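Local coordinates for phosphoribosylaminoimidazole carboxylase (Treponema denticola, PDB 5C5D) that catalyses the reversible carboxylation of 5-aminoimidazole ribonucleotide with CO2 to 4-carboxy-5-aminoimidazole ribonucleotide in purine biosynthesis, without accepting the N5-carboxy isomer as substrate, at the interface of chains A and B. Residues are numbered along the deposited sequence; one frame, centred on the assembly and turned at random. Chains: chain A/B, phosphoribosylaminoimidazole carboxylase.

The interface of chains A and B. Residues chain A 118-119, 142, 146; chain B 107-108.
B:Gly108 and A:Asn119 are joined by a direct hydrogen bond. The backbone N of B:Gly108 donates to the side-chain amide oxygen OD1 of A:Asn119 over 2.8 Å. The donor N lies in the plane of the side-chain carbonyl and uses a lone pair of OD1. The bond is fairly straight, 157° at the hydrogen. CG of A:Asn119 stands beside its own backbone N and anti to the carbonyl carbon, and from there OD1 reaches the loop. The other amide branch, ND2 of A:Asn119, packs on B:Ser107, 3.8 Å from its CA.

Further polar contacts run through water. A:Asn146 points its amide nitrogen ND2 at the loop and meets two waters. One, 2.9 Å from ND2 of A:Asn146 and almost in line with an N-H (174° at the hydrogen), also bonds to the carbonyl O of B:Gly108. The second water is shared by ND2 of A:Asn146, the phenol OH of A:Tyr142 and the hydroxyl OG of B:Ser107. Its distance to OG of B:Ser107 is 2.8 Å. The link from ND2 of A:Asn146 to this water is longer, at 3.2 Å, than those of the two hydroxyls. The hydroxyls of A:Tyr142 and B:Ser107 thus meet through water and not directly.

A:Lys118 adds van der Waals contact. Its extended aliphatic chain runs alongside the serine hydroxyl. CD of A:Lys118 lies 3.5 Å from OG of B:Ser107, and CB is almost as near. The OG of B:Ser107 is anti to its backbone N (chi1 -173°), which turns it toward both the lysine chain and the shared water.

The patch is small, and its twin recurs across the two-fold axis of the A-B pair within the deposited octamer. The loop residues B:Ser107 and B:Gly108 sit between two helices of chain A. Helix 117-128 gives A:Lys118 and A:Asn119 from its first turn. The long C-terminal helix 133-157 gives A:Tyr142 and A:Asn146, one turn apart.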
ATOM      1  N   LYS A 118      24.140  10.558   1.722  1.00 29.80           N
ATOM      2  CA  LYS A 118      25.482  10.346   1.188  1.00 34.87           C
ATOM      3  C   LYS A 118      25.409  10.152  -0.319  1.00 31.69           C
ATOM      4  O   LYS A 118      26.307  10.542  -1.037  1.00 31.29           O
ATOM      5  CB  LYS A 118      26.175   9.155   1.843  1.00 37.40           C
ATOM      6  CG  LYS A 118      26.666   9.428   3.244  1.00 41.00           C
ATOM      7  CD  LYS A 118      27.398   8.218   3.793  1.00 47.07           C
ATOM      8  CE  LYS A 118      27.924   8.464   5.197  1.00 52.96           C
ATOM      9  NZ  LYS A 118      28.863   7.385   5.628  1.00 55.03           N
ATOM     10  N   ASN A 119      24.336   9.565  -0.818  1.00 27.45           N
ATOM     11  CA  ASN A 119      24.220   9.404  -2.257  1.00 28.01           C
ATOM     12  C   ASN A 119      23.863  10.695  -2.989  1.00 30.97           C
ATOM     13  O   ASN A 119      24.218  10.852  -4.151  1.00 29.24           O
ATOM     14  CB  ASN A 119      23.211   8.325  -2.578  1.00 24.66           C
ATOM     15  CG  ASN A 119      23.778   6.950  -2.367  1.00 29.47           C
ATOM     16  OD1 ASN A 119      24.996   6.776  -2.365  1.00 31.45           O
ATOM     17  ND2 ASN A 119      22.920   5.978  -2.167  1.00 30.19           N
ATOM     18  N   TYR A 142      37.003   7.422  -3.436  1.00 42.58           N
ATOM     19  CA  TYR A 142      35.848   7.136  -2.576  1.00 38.78           C
ATOM     20  C   TYR A 142      35.207   5.785  -2.890  1.00 37.95           C
ATOM     21  O   TYR A 142      34.974   4.965  -2.009  1.00 40.47           O
ATOM     22  CB  TYR A 142      34.832   8.252  -2.756  1.00 39.77           C
ATOM     23  CG  TYR A 142      33.587   8.157  -1.891  1.00 43.05           C
ATOM     24  CD1 TYR A 142      33.603   8.586  -0.573  1.00 48.01           C
ATOM     25  CD2 TYR A 142      32.390   7.672  -2.407  1.00 44.35           C
ATOM     26  CE1 TYR A 142      32.469   8.522   0.217  1.00 53.22           C
ATOM     27  CE2 TYR A 142      31.246   7.603  -1.623  1.00 45.76           C
ATOM     28  CZ  TYR A 142      31.293   8.028  -0.312  1.00 51.51           C
ATOM     29  OH  TYR A 142      30.169   7.975   0.479  1.00 53.93           O
ATOM     30  N   ASN A 146      35.127   2.127  -0.740  1.00 36.40           N
ATOM     31  CA  ASN A 146      33.904   1.414  -0.405  1.00 35.63           C
ATOM     32  C   ASN A 146      34.009  -0.069  -0.769  1.00 36.00           C
ATOM     33  O   ASN A 146      33.622  -0.940   0.013  1.00 33.72           O
ATOM     34  CB  ASN A 146      32.695   2.038  -1.112  1.00 36.92           C
ATOM     35  CG  ASN A 146      32.192   3.282  -0.414  1.00 46.52           C
ATOM     36  OD1 ASN A 146      32.598   3.578   0.706  1.00 51.25           O
ATOM     37  ND2 ASN A 146      31.293   4.013  -1.070  1.00 47.51           N
TER
ATOM     38  N   SER B 107      24.175   3.090   0.347  1.00 37.98           N
ATOM     39  CA  SER B 107      25.170   4.140   0.284  1.00 40.45           C
ATOM     40  C   SER B 107      26.285   3.701  -0.668  1.00 35.57           C
ATOM     41  O   SER B 107      26.774   2.576  -0.594  1.00 38.15           O
ATOM     42  CB  SER B 107      25.713   4.443   1.680  1.00 48.09           C
ATOM     43  OG  SER B 107      26.564   5.575   1.663  1.00 54.34           O
ATOM     44  N   GLY B 108      26.642   4.593  -1.589  1.00 31.32           N
ATOM     45  CA  GLY B 108      27.725   4.347  -2.528  1.00 34.38           C
ATOM     46  C   GLY B 108      27.265   4.072  -3.943  1.00 33.52           C
ATOM     47  O   GLY B 108      28.075   3.995  -4.829  1.00 32.50           O
TER
HETATM   48  O   HOH W   1      30.604   3.204  -3.791  1.00 36.77           O
HETATM   49  O   HOH W   2      29.077   5.748   0.551  1.00 37.63           O